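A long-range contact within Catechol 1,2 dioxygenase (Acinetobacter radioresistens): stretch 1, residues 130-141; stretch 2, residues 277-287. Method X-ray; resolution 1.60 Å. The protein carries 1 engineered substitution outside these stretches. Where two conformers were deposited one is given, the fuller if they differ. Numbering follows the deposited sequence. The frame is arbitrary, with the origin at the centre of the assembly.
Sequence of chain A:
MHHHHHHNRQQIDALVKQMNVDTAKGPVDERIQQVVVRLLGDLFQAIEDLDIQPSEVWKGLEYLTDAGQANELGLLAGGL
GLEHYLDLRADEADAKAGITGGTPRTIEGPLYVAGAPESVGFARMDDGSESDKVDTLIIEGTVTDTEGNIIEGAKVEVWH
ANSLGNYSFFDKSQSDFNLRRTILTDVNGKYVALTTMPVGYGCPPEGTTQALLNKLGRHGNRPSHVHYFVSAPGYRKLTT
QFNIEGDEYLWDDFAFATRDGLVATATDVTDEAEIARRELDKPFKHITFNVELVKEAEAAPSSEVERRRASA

Stretch 1 130-141: ESDKVDTLIIEG
Stretch 2 (277-287) RRELDKPFKHI

Parallel strands pair by staggered hydrogen bonds, and their side chains must then find hollows on each face of the sheet; this contact in catechol 1,2-dioxygenase shows both steps. Strand 136-141 and strand 284-287 run parallel at 21°, their axes approaching to 4.7 Å, both in extended conformation (phi/psi near -105/128 at I138 and -131/130 at H286). L137 lies beside K285, I138 beside H286 and I139 beside I287, with CA-CA distances of 4.7, 4.9 and 4.8 Å. The ladder runs K285 N to T136 O (2.9 Å), I138 N to K285 O (2.9 Å), I287 N to I138 O (2.8 Å) and E140 N to I287 O (2.9 Å), all nearly straight. Before it, a water accepts from T136 N (3.0 Å) and donates to P283 O (2.6 Å), spanning the gap where the strands begin.

I138 (m, t) is the chief bump. Its CD1 enters a hollow lined by F284 CE1 at 3.5 Å, R278 CD at 3.6 Å and L280 CD1 at 4.0 Å, and lies over one face of the R278 guanidinium. L280 (m, t) points toward the first stretch, as does R278 (m, m, t).

Beyond this hollow, E140 (p, t) swings its end inward. Its OE1 accepts from R278 NH2 in a salt bridge and from H286 NE2 (t), each at 2.7 Å, lying near the planes of both groups and so meeting their N-H bonds at the edge. A second water donates to E140 OE2 (2.6 Å) and bonds weakly to R278 NH1 (3.0 Å).

On the other face, L137 (t, p) rests its CD1 3.9 Å from I287 CD1 (I287 m, t) and 4.0 Å from K285 CB. K285 (m, m, t, m) folds so that NZ forms a salt bridge with D135 OD2 (m) at 3.0 Å.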

# COMPACT_ATOMS: atom_id res chain seq x y z
N GLU A 130 22.18 26.89 -13.09
CA GLU A 130 21.18 27.18 -14.13
C GLU A 130 21.14 28.67 -14.51
O GLU A 130 20.16 29.12 -15.10
CB GLU A 130 19.78 26.74 -13.66
CG GLU A 130 19.67 25.26 -13.34
CD GLU A 130 18.22 24.78 -13.22
OE1 GLU A 130 17.43 25.44 -12.51
OE2 GLU A 130 17.88 23.75 -13.84
N SER A 131 22.18 29.43 -14.20
CA SER A 131 22.11 30.88 -14.32
C SER A 131 21.93 31.38 -15.76
O SER A 131 21.47 32.50 -15.96
CB SER A 131 23.31 31.55 -13.64
OG SER A 131 24.51 31.18 -14.32
N ASP A 132 22.27 30.54 -16.73
CA ASP A 132 22.13 30.93 -18.14
C ASP A 132 20.85 30.37 -18.76
O ASP A 132 20.63 30.49 -19.98
CB ASP A 132 23.34 30.49 -18.98
CG ASP A 132 24.63 31.24 -18.61
OD1 ASP A 132 24.58 32.40 -18.11
OD2 ASP A 132 25.71 30.64 -18.84
N LYS A 133 19.96 29.79 -17.93
CA LYS A 133 18.76 29.15 -18.49
C LYS A 133 17.47 29.32 -17.71
O LYS A 133 16.44 28.74 -18.07
CB LYS A 133 18.99 27.67 -18.77
CG LYS A 133 19.26 26.82 -17.55
CD LYS A 133 19.61 25.40 -18.03
CE LYS A 133 19.64 24.40 -16.89
NZ LYS A 133 19.96 23.00 -17.36
N VAL A 134 17.52 30.13 -16.67
CA VAL A 134 16.32 30.37 -15.86
C VAL A 134 16.39 31.78 -15.29
O VAL A 134 17.50 32.30 -15.03
CB VAL A 134 16.14 29.30 -14.73
CG1 VAL A 134 17.14 29.50 -13.62
CG2 VAL A 134 14.72 29.35 -14.19
N ASP A 135 15.22 32.38 -15.09
CA ASP A 135 15.12 33.72 -14.46
C ASP A 135 15.55 33.67 -12.99
O ASP A 135 15.24 32.70 -12.26
CB ASP A 135 13.69 34.27 -14.50
CG ASP A 135 13.21 34.62 -15.90
OD1 ASP A 135 14.04 34.79 -16.81
OD2 ASP A 135 11.98 34.78 -16.05
N THR A 136 16.27 34.71 -12.58
CA THR A 136 16.52 34.96 -11.17
C THR A 136 15.23 35.45 -10.49
O THR A 136 14.43 36.19 -11.07
CB THR A 136 17.60 36.05 -11.02
OG1 THR A 136 18.84 35.55 -11.53
CG2 THR A 136 17.80 36.43 -9.59
N LEU A 137 14.99 34.96 -9.26
CA LEU A 137 13.84 35.37 -8.45
C LEU A 137 14.32 35.79 -7.07
O LEU A 137 15.08 35.05 -6.44
CB LEU A 137 12.86 34.19 -8.28
CG LEU A 137 11.73 34.37 -7.27
CD1 LEU A 137 10.77 35.49 -7.66
CD2 LEU A 137 10.97 33.04 -7.14
N ILE A 138 13.87 36.96 -6.62
CA ILE A 138 14.00 37.35 -5.22
C ILE A 138 12.63 37.23 -4.56
O ILE A 138 11.61 37.77 -5.08
CB ILE A 138 14.50 38.80 -5.08
CG1 ILE A 138 15.97 38.85 -5.52
CG2 ILE A 138 14.28 39.30 -3.63
CD1 ILE A 138 16.60 40.25 -5.61
N ILE A 139 12.60 36.51 -3.44
CA ILE A 139 11.41 36.42 -2.61
C ILE A 139 11.69 37.13 -1.32
O ILE A 139 12.75 36.91 -0.71
CB ILE A 139 11.07 34.95 -2.20
CG1 ILE A 139 11.05 34.06 -3.44
CG2 ILE A 139 9.78 34.89 -1.43
CD1 ILE A 139 10.99 32.56 -3.10
N GLU A 140 10.78 37.99 -0.89
CA GLU A 140 10.93 38.59 0.44
C GLU A 140 9.63 38.83 1.15
O GLU A 140 8.56 38.88 0.52
CB GLU A 140 11.82 39.82 0.45
CG GLU A 140 11.28 41.04 -0.20
CD GLU A 140 12.40 42.10 -0.43
OE1 GLU A 140 12.28 42.89 -1.35
OE2 GLU A 140 13.40 42.12 0.31
N GLY A 141 9.73 38.89 2.47
CA GLY A 141 8.54 39.07 3.29
C GLY A 141 8.88 39.40 4.72
O GLY A 141 10.03 39.27 5.14
N ARG A 277 21.52 47.83 -6.83
CA ARG A 277 21.28 47.74 -5.39
C ARG A 277 21.27 46.28 -4.91
O ARG A 277 21.75 45.97 -3.81
CB ARG A 277 19.96 48.42 -5.05
CG ARG A 277 19.97 49.27 -3.79
CD ARG A 277 18.56 49.71 -3.38
NE ARG A 277 17.72 50.13 -4.51
CZ ARG A 277 17.79 51.31 -5.13
NH1 ARG A 277 18.67 52.23 -4.76
NH2 ARG A 277 16.97 51.57 -6.15
N ARG A 278 20.72 45.39 -5.73
CA ARG A 278 20.61 43.97 -5.41
C ARG A 278 21.88 43.18 -5.73
O ARG A 278 21.95 41.98 -5.46
CB ARG A 278 19.43 43.35 -6.17
CG ARG A 278 18.08 43.92 -5.80
CD ARG A 278 17.66 43.47 -4.43
NE ARG A 278 16.25 43.73 -4.19
CZ ARG A 278 15.60 43.39 -3.08
NH1 ARG A 278 16.23 42.77 -2.09
NH2 ARG A 278 14.32 43.69 -2.96
N GLU A 279 22.87 43.87 -6.30
CA GLU A 279 24.13 43.28 -6.76
C GLU A 279 23.91 42.21 -7.83
O GLU A 279 24.54 41.15 -7.81
CB GLU A 279 24.98 42.75 -5.60
CG GLU A 279 25.35 43.81 -4.57
CD GLU A 279 26.31 43.28 -3.50
OE1 GLU A 279 27.53 43.21 -3.77
OE2 GLU A 279 25.84 42.96 -2.39
N LEU A 280 23.00 42.52 -8.75
CA LEU A 280 22.72 41.65 -9.88
C LEU A 280 23.12 42.37 -11.17
O LEU A 280 23.52 43.53 -11.12
CB LEU A 280 21.23 41.27 -9.88
CG LEU A 280 20.74 40.53 -8.62
CD1 LEU A 280 19.22 40.49 -8.56
CD2 LEU A 280 21.32 39.11 -8.53
N ASP A 281 23.04 41.67 -12.31
CA ASP A 281 23.48 42.22 -13.60
C ASP A 281 22.38 42.23 -14.68
O ASP A 281 22.51 42.91 -15.70
CB ASP A 281 24.71 41.45 -14.13
CG ASP A 281 24.44 39.96 -14.31
OD1 ASP A 281 24.34 39.24 -13.28
OD2 ASP A 281 24.33 39.49 -15.47
N LYS A 282 21.31 41.47 -14.45
CA LYS A 282 20.20 41.34 -15.41
C LYS A 282 18.84 41.62 -14.73
O LYS A 282 18.76 41.62 -13.50
CB LYS A 282 20.23 39.95 -16.08
CG LYS A 282 20.24 38.74 -15.14
CD LYS A 282 20.36 37.39 -15.89
CE LYS A 282 21.81 36.90 -15.98
NZ LYS A 282 22.05 35.80 -16.99
N PRO A 283 17.78 41.90 -15.51
CA PRO A 283 16.46 41.91 -14.90
C PRO A 283 16.16 40.64 -14.11
O PRO A 283 16.67 39.56 -14.45
CB PRO A 283 15.54 42.01 -16.10
CG PRO A 283 16.26 42.95 -16.99
CD PRO A 283 17.74 42.58 -16.82
N PHE A 284 15.36 40.79 -13.07
CA PHE A 284 14.94 39.65 -12.26
C PHE A 284 13.46 39.75 -11.95
O PHE A 284 12.80 40.77 -12.19
CB PHE A 284 15.79 39.54 -10.96
CG PHE A 284 15.72 40.75 -10.07
CD1 PHE A 284 14.88 40.77 -8.96
CD2 PHE A 284 16.50 41.89 -10.33
CE1 PHE A 284 14.78 41.86 -8.14
CE2 PHE A 284 16.42 43.01 -9.49
CZ PHE A 284 15.56 43.00 -8.40
N LYS A 285 12.92 38.66 -11.39
CA LYS A 285 11.56 38.64 -10.92
C LYS A 285 11.56 38.82 -9.43
O LYS A 285 12.52 38.39 -8.75
CB LYS A 285 10.91 37.29 -11.26
CG LYS A 285 10.89 36.99 -12.77
CD LYS A 285 9.74 37.66 -13.47
CE LYS A 285 9.54 37.00 -14.82
NZ LYS A 285 10.61 37.39 -15.78
N HIS A 286 10.51 39.46 -8.93
CA HIS A 286 10.37 39.73 -7.51
C HIS A 286 9.00 39.33 -6.96
O HIS A 286 7.96 39.73 -7.49
CB HIS A 286 10.64 41.21 -7.21
CG HIS A 286 10.63 41.53 -5.75
ND1 HIS A 286 9.47 41.74 -5.04
CD2 HIS A 286 11.65 41.69 -4.87
CE1 HIS A 286 9.78 42.00 -3.78
NE2 HIS A 286 11.09 42.00 -3.66
N ILE A 287 9.00 38.57 -5.86
CA ILE A 287 7.75 38.19 -5.18
C ILE A 287 7.80 38.62 -3.73
O ILE A 287 8.82 38.40 -3.04
CB ILE A 287 7.51 36.66 -5.30
CG1 ILE A 287 7.11 36.35 -6.75
CG2 ILE A 287 6.45 36.19 -4.28
CD1 ILE A 287 7.00 34.89 -7.07
O HOH W 1 16.46 37.00 -14.49
O HOH W 2 15.08 44.12 0.36